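Radical SAM domain protein (PDB 6Y1X) is a radical SAM enzyme of the NifB family that holds [4Fe-4S] clusters and probably builds the carbide-containing precursor of the nitrogenase iron-molybdenum cofactor. Local coordinates at residues E36-S41 / I104-V109; E89-V94 / R126-K131; H134-I139 / G157-T162; K211-V216 / G240-N245. All blocks are in the same frame, centred on the assembly; numbering follows the deposited sequence.

Contact 1. Residues E36-S41 / I104-V109. With SF4 (iron/sulfur cluster), chain C.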
loop_
_atom_site.group_PDB
_atom_site.type_symbol
_atom_site.label_atom_id
_atom_site.label_comp_id
_atom_site.label_asym_id
_atom_site.label_seq_id
_atom_site.Cartn_x
_atom_site.Cartn_y
_atom_site.Cartn_z
ATOM N N GLU A 36 -18.308 1.625 -0.734
ATOM C CA GLU A 36 -18.237 1.978 0.679
ATOM C C GLU A 36 -16.810 2.027 1.210
ATOM O O GLU A 36 -16.616 2.082 2.430
ATOM C CB GLU A 36 -19.077 1.007 1.511
ATOM C CG GLU A 36 -20.564 1.081 1.210
ATOM C CD GLU A 36 -21.398 0.218 2.136
ATOM O OE1 GLU A 36 -20.817 -0.597 2.884
ATOM O OE2 GLU A 36 -22.639 0.355 2.111
ATOM N N HIS A 37 -15.807 2.025 0.332
ATOM C CA HIS A 37 -14.421 2.105 0.768
ATOM C C HIS A 37 -13.943 3.532 0.557
ATOM O O HIS A 37 -13.885 3.989 -0.596
ATOM C CB HIS A 37 -13.555 1.127 -0.018
ATOM C CG HIS A 37 -12.195 0.904 0.568
ATOM N ND1 HIS A 37 -11.410 1.929 1.052
ATOM C CD2 HIS A 37 -11.477 -0.232 0.744
ATOM C CE1 HIS A 37 -10.270 1.436 1.501
ATOM N NE2 HIS A 37 -10.286 0.126 1.326
ATOM N N PRO A 38 -13.595 4.264 1.619
ATOM C CA PRO A 38 -13.224 5.680 1.446
ATOM C C PRO A 38 -12.024 5.901 0.545
ATOM O O PRO A 38 -11.917 6.971 -0.069
ATOM C CB PRO A 38 -12.941 6.155 2.881
ATOM C CG PRO A 38 -13.415 5.067 3.791
ATOM C CD PRO A 38 -13.452 3.801 3.009
ATOM N N CYS A 39 -11.124 4.925 0.432
ATOM C CA CYS A 39 -9.923 5.087 -0.373
ATOM C C CYS A 39 -10.114 4.666 -1.822
ATOM O O CYS A 39 -9.231 4.925 -2.648
ATOM C CB CYS A 39 -8.764 4.295 0.245
ATOM S SG CYS A 39 -8.565 4.564 2.023
ATOM N N PHE A 40 -11.245 4.047 -2.159
ATOM C CA PHE A 40 -11.511 3.614 -3.521
ATOM C C PHE A 40 -12.679 4.348 -4.164
ATOM O O PHE A 40 -12.951 4.125 -5.349
ATOM C CB PHE A 40 -11.771 2.101 -3.563
ATOM C CG PHE A 40 -10.550 1.268 -3.270
ATOM C CD1 PHE A 40 -10.032 1.194 -1.985
ATOM C CD2 PHE A 40 -9.919 0.564 -4.280
ATOM C CE1 PHE A 40 -8.911 0.431 -1.714
ATOM C CE2 PHE A 40 -8.797 -0.203 -4.016
ATOM C CZ PHE A 40 -8.294 -0.269 -2.731
ATOM N N SER A 41 -13.380 5.197 -3.417
ATOM C CA SER A 41 -14.502 5.958 -3.945
ATOM C C SER A 41 -14.437 7.369 -3.381
ATOM O O SER A 41 -14.259 7.548 -2.172
ATOM C CB SER A 41 -15.839 5.297 -3.586
ATOM O OG SER A 41 -16.933 6.052 -4.071
ATOM N N ILE A 104 -17.801 3.033 10.408
ATOM C CA ILE A 104 -16.599 2.303 10.019
ATOM C C ILE A 104 -16.990 1.173 9.073
ATOM O O ILE A 104 -17.726 0.256 9.452
ATOM C CB ILE A 104 -15.859 1.764 11.251
ATOM C CG1 ILE A 104 -15.559 2.913 12.217
ATOM C CG2 ILE A 104 -14.580 1.054 10.832
ATOM C CD1 ILE A 104 -14.603 3.951 11.674
ATOM N N LYS A 105 -16.498 1.236 7.835
ATOM C CA LYS A 105 -16.773 0.210 6.836
ATOM C C LYS A 105 -15.579 -0.678 6.527
ATOM O O LYS A 105 -15.774 -1.791 6.027
ATOM C CB LYS A 105 -17.246 0.857 5.525
ATOM C CG LYS A 105 -18.586 1.577 5.599
ATOM C CD LYS A 105 -19.722 0.651 5.993
ATOM C CE LYS A 105 -21.040 1.415 6.059
ATOM N NZ LYS A 105 -22.116 0.641 6.743
ATOM N N VAL A 106 -14.361 -0.224 6.821
ATOM C CA VAL A 106 -13.137 -0.890 6.393
ATOM C C VAL A 106 -12.228 -1.097 7.593
ATOM O O VAL A 106 -12.081 -0.208 8.439
ATOM C CB VAL A 106 -12.403 -0.085 5.298
ATOM C CG1 VAL A 106 -11.114 -0.787 4.890
ATOM C CG2 VAL A 106 -13.303 0.120 4.092
ATOM N N VAL A 107 -11.606 -2.269 7.655
ATOM C CA VAL A 107 -10.537 -2.559 8.599
ATOM C C VAL A 107 -9.324 -3.008 7.799
ATOM O O VAL A 107 -9.436 -3.870 6.920
ATOM C CB VAL A 107 -10.960 -3.636 9.615
ATOM C CG1 VAL A 107 -9.771 -4.120 10.410
ATOM C CG2 VAL A 107 -12.022 -3.082 10.544
ATOM N N ALA A 108 -8.165 -2.432 8.102
ATOM C CA ALA A 108 -6.997 -2.645 7.269
ATOM C C ALA A 108 -5.771 -2.836 8.142
ATOM O O ALA A 108 -5.720 -2.399 9.295
ATOM C CB ALA A 108 -6.764 -1.474 6.305
ATOM N N VAL A 109 -4.782 -3.511 7.573
ATOM C CA VAL A 109 -3.441 -3.554 8.130
ATOM C C VAL A 109 -2.527 -2.878 7.121
ATOM O O VAL A 109 -2.484 -3.275 5.948
ATOM C CB VAL A 109 -2.987 -4.991 8.432
ATOM C CG1 VAL A 109 -1.555 -4.998 8.978
ATOM C CG2 VAL A 109 -3.950 -5.661 9.409
HETATM FE FE1 SF4 C . -4.664 1.946 2.294
HETATM FE FE2 SF4 C . -7.187 2.867 2.738
HETATM FE FE3 SF4 C . -5.725 1.791 4.765
HETATM FE FE4 SF4 C . -6.704 0.172 2.764
HETATM S S1 SF4 C . -7.937 1.356 4.304
HETATM S S2 SF4 C . -4.594 0.108 3.676
HETATM S S3 SF4 C . -6.501 1.580 0.958
HETATM S S4 SF4 C . -5.248 3.731 3.625
#

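Contact 2. Residues E89-V94 / R126-K131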
loop_
_atom_site.group_PDB
_atom_site.type_symbol
_atom_site.label_atom_id
_atom_site.label_comp_id
_atom_site.label_asym_id
_atom_site.label_seq_id
_atom_site.Cartn_x
_atom_site.Cartn_y
_atom_site.Cartn_z
ATOM N N GLU A 89 -5.190 -8.032 20.826
ATOM C CA GLU A 89 -5.425 -6.633 21.163
ATOM C C GLU A 89 -6.074 -5.888 20.004
ATOM O O GLU A 89 -6.969 -5.061 20.210
ATOM C CB GLU A 89 -4.110 -5.965 21.563
ATOM C CG GLU A 89 -3.536 -6.477 22.871
ATOM C CD GLU A 89 -2.079 -6.111 23.057
ATOM O OE1 GLU A 89 -1.472 -5.563 22.112
ATOM O OE2 GLU A 89 -1.538 -6.380 24.150
ATOM N N ALA A 90 -5.639 -6.173 18.774
ATOM C CA ALA A 90 -6.217 -5.508 17.612
ATOM C C ALA A 90 -7.699 -5.828 17.479
ATOM O O ALA A 90 -8.510 -4.943 17.180
ATOM C CB ALA A 90 -5.461 -5.909 16.347
ATOM N N LEU A 91 -8.073 -7.093 17.690
ATOM C CA LEU A 91 -9.485 -7.457 17.668
ATOM C C LEU A 91 -10.259 -6.706 18.746
ATOM O O LEU A 91 -11.398 -6.278 18.522
ATOM C CB LEU A 91 -9.647 -8.968 17.840
ATOM C CG LEU A 91 -11.086 -9.482 17.793
ATOM C CD1 LEU A 91 -11.722 -9.177 16.444
ATOM C CD2 LEU A 91 -11.129 -10.972 18.082
ATOM N N GLU A 92 -9.656 -6.544 19.926
ATOM C CA GLU A 92 -10.308 -5.792 20.992
ATOM C C GLU A 92 -10.499 -4.329 20.609
ATOM O O GLU A 92 -11.505 -3.714 20.982
ATOM C CB GLU A 92 -9.493 -5.905 22.278
ATOM C CG GLU A 92 -9.477 -7.301 22.870
ATOM C CD GLU A 92 -8.482 -7.441 24.002
ATOM O OE1 GLU A 92 -8.425 -8.529 24.613
ATOM O OE2 GLU A 92 -7.750 -6.466 24.277
ATOM N N ARG A 93 -9.539 -3.741 19.888
ATOM C CA ARG A 93 -9.731 -2.363 19.444
ATOM C C ARG A 93 -10.865 -2.263 18.432
ATOM O O ARG A 93 -11.629 -1.291 18.445
ATOM C CB ARG A 93 -8.440 -1.780 18.870
ATOM C CG ARG A 93 -8.610 -0.306 18.498
ATOM C CD ARG A 93 -7.336 0.323 17.986
ATOM N NE ARG A 93 -6.376 0.555 19.062
ATOM N N VAL A 94 -10.984 -3.252 17.542
ATOM C CA VAL A 94 -12.109 -3.287 16.610
ATOM C C VAL A 94 -13.426 -3.322 17.373
ATOM O O VAL A 94 -14.367 -2.586 17.051
ATOM C CB VAL A 94 -11.983 -4.488 15.656
ATOM C CG1 VAL A 94 -13.186 -4.556 14.744
ATOM C CG2 VAL A 94 -10.730 -4.365 14.826
ATOM N N ARG A 126 -7.838 -12.700 9.939
ATOM C CA ARG A 126 -8.642 -13.901 10.123
ATOM C C ARG A 126 -9.584 -13.747 11.313
ATOM O O ARG A 126 -10.752 -14.149 11.245
ATOM C CB ARG A 126 -7.728 -15.112 10.304
ATOM C CG ARG A 126 -8.460 -16.431 10.419
ATOM C CD ARG A 126 -7.561 -17.516 10.986
ATOM N NE ARG A 126 -7.204 -17.262 12.381
ATOM C CZ ARG A 126 -7.964 -17.595 13.420
ATOM N NH1 ARG A 126 -9.133 -18.194 13.228
ATOM N NH2 ARG A 126 -7.558 -17.330 14.655
ATOM N N LEU A 127 -9.097 -13.159 12.409
ATOM C CA LEU A 127 -9.951 -12.931 13.571
ATOM C C LEU A 127 -11.041 -11.907 13.273
ATOM O O LEU A 127 -12.208 -12.117 13.621
ATOM C CB LEU A 127 -9.113 -12.468 14.763
ATOM C CG LEU A 127 -8.205 -13.469 15.478
ATOM C CD1 LEU A 127 -7.361 -12.750 16.520
ATOM C CD2 LEU A 127 -9.025 -14.576 16.127
ATOM N N VAL A 128 -10.681 -10.801 12.621
ATOM C CA VAL A 128 -11.658 -9.755 12.333
ATOM C C VAL A 128 -12.718 -10.258 11.360
ATOM O O VAL A 128 -13.921 -10.062 11.571
ATOM C CB VAL A 128 -10.950 -8.498 11.798
ATOM C CG1 VAL A 128 -11.968 -7.500 11.263
ATOM C CG2 VAL A 128 -10.093 -7.876 12.889
ATOM N N GLY A 129 -12.286 -10.900 10.270
ATOM C CA GLY A 129 -13.231 -11.338 9.254
ATOM C C GLY A 129 -14.228 -12.354 9.773
ATOM O O GLY A 129 -15.397 -12.351 9.381
ATOM N N GLU A 130 -13.780 -13.238 10.662
ATOM C CA GLU A 130 -14.660 -14.277 11.171
ATOM C C GLU A 130 -15.688 -13.718 12.146
ATOM O O GLU A 130 -16.821 -14.203 12.191
ATOM C CB GLU A 130 -13.831 -15.377 11.831
ATOM C CG GLU A 130 -13.128 -16.284 10.838
ATOM C CD GLU A 130 -12.129 -17.211 11.500
ATOM O OE1 GLU A 130 -12.134 -17.305 12.745
ATOM O OE2 GLU A 130 -11.339 -17.849 10.772
ATOM N N LYS A 131 -15.323 -12.698 12.920
ATOM C CA LYS A 131 -16.259 -12.115 13.872
ATOM C C LYS A 131 -17.147 -11.044 13.250
ATOM O O LYS A 131 -18.311 -10.909 13.646
ATOM C CB LYS A 131 -15.484 -11.536 15.060
ATOM C CG LYS A 131 -16.345 -10.983 16.178
ATOM C CD LYS A 131 -15.490 -10.612 17.376
ATOM C CE LYS A 131 -16.321 -10.008 18.494
ATOM N NZ LYS A 131 -15.470 -9.612 19.647
#

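Contact 3. Residues H134-I139 / G157-T162. With SF4 (iron/sulfur cluster), chain C.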
loop_
_atom_site.group_PDB
_atom_site.type_symbol
_atom_site.label_atom_id
_atom_site.label_comp_id
_atom_site.label_asym_id
_atom_site.label_seq_id
_atom_site.Cartn_x
_atom_site.Cartn_y
_atom_site.Cartn_z
ATOM N N HIS A 134 -19.216 -8.289 7.895
ATOM C CA HIS A 134 -19.645 -7.123 7.130
ATOM C C HIS A 134 -18.486 -6.202 6.778
ATOM O O HIS A 134 -18.560 -5.471 5.783
ATOM C CB HIS A 134 -20.701 -6.343 7.913
ATOM C CG HIS A 134 -21.190 -5.113 7.211
ATOM N ND1 HIS A 134 -21.945 -5.158 6.059
ATOM C CD2 HIS A 134 -21.036 -3.800 7.506
ATOM C CE1 HIS A 134 -22.230 -3.928 5.671
ATOM N NE2 HIS A 134 -21.692 -3.085 6.533
ATOM N N LEU A 135 -17.417 -6.220 7.565
ATOM C CA LEU A 135 -16.314 -5.301 7.329
ATOM C C LEU A 135 -15.568 -5.639 6.043
ATOM O O LEU A 135 -15.324 -6.807 5.726
ATOM C CB LEU A 135 -15.352 -5.324 8.515
ATOM C CG LEU A 135 -15.892 -4.619 9.760
ATOM C CD1 LEU A 135 -15.029 -4.921 10.972
ATOM C CD2 LEU A 135 -16.004 -3.120 9.533
ATOM N N ILE A 136 -15.186 -4.599 5.317
ATOM C CA ILE A 136 -14.304 -4.756 4.171
ATOM C C ILE A 136 -12.886 -4.902 4.694
ATOM O O ILE A 136 -12.413 -4.069 5.474
ATOM C CB ILE A 136 -14.426 -3.559 3.214
ATOM C CG1 ILE A 136 -15.866 -3.408 2.718
ATOM C CG2 ILE A 136 -13.428 -3.680 2.060
ATOM C CD1 ILE A 136 -16.143 -2.086 2.037
ATOM N N LEU A 137 -12.199 -5.953 4.265
ATOM C CA LEU A 137 -10.846 -6.219 4.722
ATOM C C LEU A 137 -9.870 -5.770 3.646
ATOM O O LEU A 137 -10.012 -6.130 2.472
ATOM C CB LEU A 137 -10.648 -7.701 5.040
ATOM C CG LEU A 137 -11.576 -8.296 6.102
ATOM C CD1 LEU A 137 -11.277 -9.773 6.307
ATOM C CD2 LEU A 137 -11.472 -7.535 7.417
ATOM N N CYS A 138 -8.891 -4.974 4.058
ATOM C CA CYS A 138 -7.995 -4.252 3.171
ATOM C C CYS A 138 -6.574 -4.405 3.687
ATOM O O CYS A 138 -6.352 -4.537 4.894
ATOM C CB CYS A 138 -8.388 -2.763 3.099
ATOM S SG CYS A 138 -7.577 -1.743 1.827
ATOM N N ILE A 139 -5.613 -4.423 2.767
ATOM C CA ILE A 139 -4.205 -4.431 3.141
ATOM C C ILE A 139 -3.433 -3.541 2.182
ATOM O O ILE A 139 -3.797 -3.381 1.014
ATOM C CB ILE A 139 -3.581 -5.854 3.162
ATOM C CG1 ILE A 139 -3.556 -6.482 1.764
ATOM C CG2 ILE A 139 -4.281 -6.757 4.145
ATOM C CD1 ILE A 139 -2.181 -6.473 1.115
ATOM N N GLY A 157 -10.281 -13.567 3.133
ATOM C CA GLY A 157 -11.335 -12.631 2.776
ATOM C C GLY A 157 -10.930 -11.208 2.435
ATOM O O GLY A 157 -11.810 -10.343 2.333
ATOM N N VAL A 158 -9.642 -10.934 2.242
ATOM C CA VAL A 158 -9.222 -9.607 1.806
ATOM C C VAL A 158 -9.723 -9.361 0.388
ATOM O O VAL A 158 -9.493 -10.174 -0.517
ATOM C CB VAL A 158 -7.694 -9.479 1.896
ATOM C CG1 VAL A 158 -7.210 -8.203 1.218
ATOM C CG2 VAL A 158 -7.252 -9.524 3.346
ATOM N N THR A 159 -10.415 -8.234 0.184
ATOM C CA THR A 159 -10.978 -7.898 -1.120
ATOM C C THR A 159 -10.325 -6.692 -1.774
ATOM O O THR A 159 -10.506 -6.488 -2.979
ATOM C CB THR A 159 -12.488 -7.620 -1.012
ATOM O OG1 THR A 159 -12.723 -6.640 0.008
ATOM C CG2 THR A 159 -13.257 -8.891 -0.684
ATOM N N ASN A 160 -9.561 -5.906 -1.025
ATOM C CA ASN A 160 -8.968 -4.673 -1.518
ATOM C C ASN A 160 -7.504 -4.688 -1.126
ATOM O O ASN A 160 -7.174 -4.977 0.027
ATOM C CB ASN A 160 -9.664 -3.436 -0.939
ATOM C CG ASN A 160 -11.108 -3.311 -1.382
ATOM O OD1 ASN A 160 -11.957 -4.131 -1.027
ATOM N ND2 ASN A 160 -11.398 -2.271 -2.155
ATOM N N ILE A 161 -6.634 -4.344 -2.070
ATOM C CA ILE A 161 -5.192 -4.426 -1.870
ATOM C C ILE A 161 -4.553 -3.167 -2.429
ATOM O O ILE A 161 -4.853 -2.758 -3.555
ATOM C CB ILE A 161 -4.582 -5.674 -2.539
ATOM C CG1 ILE A 161 -5.097 -6.950 -1.868
ATOM C CG2 ILE A 161 -3.062 -5.628 -2.475
ATOM C CD1 ILE A 161 -4.658 -8.216 -2.566
ATOM N N THR A 162 -3.695 -2.537 -1.637
ATOM C CA THR A 162 -2.899 -1.420 -2.112
ATOM C C THR A 162 -1.460 -1.882 -2.260
ATOM O O THR A 162 -0.882 -2.436 -1.321
ATOM C CB THR A 162 -2.974 -0.244 -1.137
ATOM O OG1 THR A 162 -4.263 0.368 -1.222
ATOM C CG2 THR A 162 -1.911 0.798 -1.480
HETATM FE FE1 SF4 C . -4.664 1.946 2.294
HETATM FE FE2 SF4 C . -7.187 2.867 2.738
HETATM FE FE3 SF4 C . -5.725 1.791 4.765
HETATM FE FE4 SF4 C . -6.704 0.172 2.764
HETATM S S1 SF4 C . -7.937 1.356 4.304
HETATM S S2 SF4 C . -4.594 0.108 3.676
HETATM S S3 SF4 C . -6.501 1.580 0.958
HETATM S S4 SF4 C . -5.248 3.731 3.625
HETATM O O HOH W 1 -13.381 -7.817 2.366
#

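Contact 4. Residues K211-V216 / G240-N245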
loop_
_atom_site.group_PDB
_atom_site.type_symbol
_atom_site.label_atom_id
_atom_site.label_comp_id
_atom_site.label_asym_id
_atom_site.label_seq_id
_atom_site.Cartn_x
_atom_site.Cartn_y
_atom_site.Cartn_z
ATOM N N LYS A 211 -9.856 -11.389 -8.749
ATOM C CA LYS A 211 -10.953 -10.425 -8.647
ATOM C C LYS A 211 -10.809 -9.507 -7.434
ATOM O O LYS A 211 -11.805 -9.016 -6.898
ATOM C CB LYS A 211 -12.313 -11.132 -8.631
ATOM C CG LYS A 211 -12.619 -11.900 -9.912
ATOM C CD LYS A 211 -14.027 -12.475 -9.895
ATOM N N LYS A 212 -9.576 -9.259 -6.998
ATOM C CA LYS A 212 -9.328 -8.279 -5.951
ATOM C C LYS A 212 -9.312 -6.879 -6.546
ATOM O O LYS A 212 -8.935 -6.677 -7.703
ATOM C CB LYS A 212 -8.002 -8.540 -5.230
ATOM C CG LYS A 212 -7.830 -9.953 -4.705
ATOM C CD LYS A 212 -9.012 -10.365 -3.854
ATOM C CE LYS A 212 -8.889 -11.812 -3.425
ATOM N NZ LYS A 212 -10.043 -12.248 -2.594
ATOM N N ILE A 213 -9.739 -5.907 -5.749
ATOM C CA ILE A 213 -9.727 -4.513 -6.170
ATOM C C ILE A 213 -8.376 -3.935 -5.779
ATOM O O ILE A 213 -8.037 -3.874 -4.593
ATOM C CB ILE A 213 -10.870 -3.723 -5.519
ATOM C CG1 ILE A 213 -12.199 -4.461 -5.710
ATOM C CG2 ILE A 213 -10.929 -2.312 -6.093
ATOM C CD1 ILE A 213 -12.532 -4.747 -7.156
ATOM N N VAL A 214 -7.603 -3.516 -6.774
ATOM C CA VAL A 214 -6.213 -3.133 -6.575
ATOM C C VAL A 214 -6.069 -1.626 -6.722
ATOM O O VAL A 214 -6.497 -1.045 -7.727
ATOM C CB VAL A 214 -5.284 -3.872 -7.550
ATOM C CG1 VAL A 214 -3.837 -3.382 -7.387
ATOM C CG2 VAL A 214 -5.382 -5.368 -7.321
ATOM N N LYS A 215 -5.464 -1.005 -5.717
ATOM C CA LYS A 215 -5.036 0.384 -5.771
ATOM C C LYS A 215 -3.515 0.422 -5.793
ATOM O O LYS A 215 -2.862 -0.322 -5.060
ATOM C CB LYS A 215 -5.589 1.159 -4.573
ATOM C CG LYS A 215 -4.882 2.461 -4.232
ATOM C CD LYS A 215 -5.740 3.266 -3.256
ATOM C CE LYS A 215 -4.908 4.163 -2.358
ATOM N NZ LYS A 215 -4.156 3.380 -1.337
ATOM N N VAL A 216 -2.949 1.278 -6.635
ATOM C CA VAL A 216 -1.501 1.422 -6.701
ATOM C C VAL A 216 -1.144 2.816 -6.207
ATOM O O VAL A 216 -1.667 3.815 -6.714
ATOM C CB VAL A 216 -0.966 1.164 -8.114
ATOM C CG1 VAL A 216 0.467 1.685 -8.238
ATOM C CG2 VAL A 216 -1.028 -0.323 -8.406
ATOM N N GLY A 240 -5.048 -4.135 -15.182
ATOM C CA GLY A 240 -6.320 -4.211 -14.490
ATOM C C GLY A 240 -6.377 -3.577 -13.122
ATOM O O GLY A 240 -7.326 -3.844 -12.377
ATOM N N VAL A 241 -5.393 -2.752 -12.759
ATOM C CA VAL A 241 -5.481 -1.982 -11.525
ATOM C C VAL A 241 -6.662 -1.026 -11.595
ATOM O O VAL A 241 -6.984 -0.474 -12.655
ATOM C CB VAL A 241 -4.153 -1.247 -11.277
ATOM C CG1 VAL A 241 -4.286 -0.236 -10.149
ATOM C CG2 VAL A 241 -3.070 -2.262 -10.949
ATOM N N PHE A 242 -7.344 -0.855 -10.465
ATOM C CA PHE A 242 -8.578 -0.083 -10.472
ATOM C C PHE A 242 -8.327 1.413 -10.330
ATOM O O PHE A 242 -8.963 2.213 -11.022
ATOM C CB PHE A 242 -9.497 -0.560 -9.347
ATOM C CG PHE A 242 -10.730 0.277 -9.184
ATOM C CD1 PHE A 242 -11.758 0.212 -10.107
ATOM C CD2 PHE A 242 -10.849 1.147 -8.114
ATOM C CE1 PHE A 242 -12.889 0.994 -9.957
ATOM C CE2 PHE A 242 -11.977 1.929 -7.961
ATOM C CZ PHE A 242 -12.995 1.854 -8.883
ATOM N N ILE A 243 -7.397 1.816 -9.467
ATOM C CA ILE A 243 -7.196 3.234 -9.194
ATOM C C ILE A 243 -5.733 3.477 -8.851
ATOM O O ILE A 243 -5.045 2.603 -8.320
ATOM C CB ILE A 243 -8.151 3.719 -8.074
ATOM C CG1 ILE A 243 -8.149 5.246 -7.957
ATOM C CG2 ILE A 243 -7.829 3.044 -6.748
ATOM C CD1 ILE A 243 -9.219 5.783 -7.036
ATOM N N HIS A 244 -5.268 4.690 -9.136
ATOM C CA HIS A 244 -3.872 5.078 -8.976
ATOM C C HIS A 244 -3.810 6.280 -8.048
ATOM O O HIS A 244 -4.524 7.267 -8.259
ATOM C CB HIS A 244 -3.270 5.437 -10.333
ATOM C CG HIS A 244 -1.781 5.588 -10.328
ATOM N ND1 HIS A 244 -1.105 6.243 -11.335
ATOM C CD2 HIS A 244 -0.835 5.142 -9.469
ATOM C CE1 HIS A 244 0.193 6.210 -11.086
ATOM N NE2 HIS A 244 0.384 5.542 -9.963
ATOM N N ASN A 245 -2.941 6.212 -7.046
ATOM C CA ASN A 245 -2.809 7.278 -6.055
ATOM C C ASN A 245 -1.380 7.804 -6.106
ATOM O O ASN A 245 -0.461 7.183 -5.562
ATOM C CB ASN A 245 -3.171 6.757 -4.668
ATOM C CG ASN A 245 -2.916 7.775 -3.576
ATOM O OD1 ASN A 245 -2.980 8.980 -3.809
ATOM N ND2 ASN A 245 -2.616 7.292 -2.375
HETATM O O HOH W 2 -8.193 -4.090 -9.456
#

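Contact 1. Residues E36-S41 / I104-V109
Lys105 runs against Glu36 from its CB outward. CB and then CG approach the backbone oxygen of Glu36, with Lys105 CB 3.4 Å from Glu36 O, an oxygen buried here with no hydrogen-bond partner in the model. A chi2 of -60° bends the chain, so that Lys105 CD lies 3.5 Å from Glu36 OE1. CE follows the same carboxylate oxygen, and at the tip Lys105 NZ stops 4.3 Å from Glu36 OE1, beyond a salt bridge; the carboxylate has its own bridge to Arg32. One residue on, Val106 CG2 makes a CH-pi contact 3.8 Å from the centroid of the His37 ring and 12° off its normal. Phe40 CD1 covers the centre of the opposite face, so the imidazole is sandwiched between two carbons. Its ND1 accepts a hydrogen bond from Cys39 N at 3.1 Å, which links the ring to the residue whose SG binds FE2 of the iron-sulfur cluster at 2.3 Å. Val106 CG1 and Ala108 CB line the same pocket beside sulfide S1. The loop after helix 32-35 thus lies over strand 104-109, which runs between strands 49-52 and 136-141 in the parallel sheet.

Contact 2. Residues E89-V94 / R126-K131
Leu91 and Val128 bring the backbones closest, their CA atoms 6.2 Å apart; the axes of helices 89-94 and 126-131 approach to 9.8 Å and cross at -37°, with both helices running in broadly the same direction. Leu91 carries most of the contact. Its CG stands anti to the backbone N (chi1 -178°), and of the two methyls beyond it CD1 does most of the touching. Leu91 CD1 reaches Val128 CG2 at 4.1 Å and has the carbonyl oxygen of Leu127 at a like distance, whereas Leu91 CD2 meets Leu127 CB at 4.2 Å. The two leucine side chains are roughly perpendicular, while Leu91 and Val128 pass antiparallel to one another. Deeper in, Val94 CG2 touches Val128 CG2 at 4.1 Å, methyl to methyl. At the solvent side the extended chain of Lys131 lays its CD 4.1 Å from Leu91 CD1, and its amine goes on to a salt bridge with Asp95. The two helices, 87-100 and 119-131, flank strand 104-109 in sequence and are neighbours in the outer layer of the partial TIM barrel known from radical SAM enzymes. No hydrogen bond crosses between the segments, so the fit depends on van der Waals contact of aliphatic groups, with the aliphatic part of a lysine finishing the apolar seam and its charge paired beyond it.

Contact 3. Residues H134-I139 / G157-T162
Ile139 meets Val158 and Ile161 through an unusual pair of torsions: chi1 of 65° sets CG1 in the crowded position between the backbone N and the carbonyl carbon, and chi2 of 104° is away from a staggered value. Ile139 CD1 thereby reaches Ile161 CG2 at 3.8 Å, the two side chains running alongside each other in the same sense, while Ile139 CG1 meets Val158 CG1 at 4.1 Å. An alanine in place of Ile139 would probably open a gap beside Ile161 and Val158 and leave their methyls freer to shift. Cys138 directs its side chain to the other face of the sheet; with SG anti to the backbone N (chi1 -170°), the sulfur binds FE4 of the iron-sulfur cluster at 2.3 Å and passes 3.9 Å from Asn160 CB. Two bonds make the parallel pairing, Ile139 N to Asn160 O at 3.2 Å and Thr162 N to Ile139 O at 2.8 Å. Thr159 N, one residue early for that register, takes Leu137 O at 3.1 Å where the chain enters the pair. At this entrance a water accepts from Leu137 N and donates to Gly157 O and Thr159 OG1. The threonine hydroxyl in turn donates to Asn160 OD1 at 2.8 Å. Thr162 OG1, also beside the cluster, is hydrogen-bonded to Lys215 NZ. Gly157 ends helix 146-156 in a Schellman motif, and that helix is the crossover of a beta-alpha-beta unit linking strands 136-141 and 160-164; its Leu153 packs on Ile139, Val158 and Ile161, on the face away from the cluster.

Contact 4. Residues K211-V216 / G240-N245
Val214 O receives two successive amides of the facing segment: Phe242 N at 2.9 Å, and Ile243 N in a weak bond at 3.5 Å. Beyond this fork regular parallel pairing takes over, with Val216 N bonded to Ile243 O at 3.0 Å. Val216 O is met even more closely, by Asn245 N at 2.7 Å, and the same oxygen lies in the plane of the His244 ring, at its edge, 3.2 Å from His244 CD2. Strands 213-220 and 243-248, joined through helix 229-239, form the last beta-alpha-beta unit of the parallel sheet, and Val241 packs beneath helix 229-239 (Ile236) and helix 189-209 (Ile204). Val241 CG2 meets Val214 CG1 at 3.8 Å and Val241 CG1 meets Val216 CG2 at 3.7 Å, the valines roughly perpendicular in both pairs. An alanine in place of Val241 would probably leave a gap between these two valines and the covering Ile236 and Ile204. On the opposite face Lys215 runs beside Ile243, its CB 3.6 Å from Ile243 CG2. In the one of its two modelled conformers described here, Lys215 CE continues past Asn245 and NZ, near the iron-sulfur cluster, is hydrogen-bonded to Asn217 OD1.

Overall arrangement
From the N terminus, the loop 36-41 returns to strand 104-109 in contact 1, closing 62 intervening residues. Contact 2 crosses it, because helix segment 89-94 lies inside that span while 126-131 comes after the strand; Val107 CG1 and Val128 CG1 touch at 4.1 Å between them. Contacts 3 and 4 follow in series, each closing a shorter beta-alpha-beta loop. Backbone pairing of Val107 N with Ile136 O joins contact 1 to contact 3, and Ile161 O with Lys215 N joins contact 3 to contact 4, making one continuous sheet. Phe40 reaches across to Ile213 and Lys215. Contact 2 lies in the outer helical layer, with no touch to contact 4.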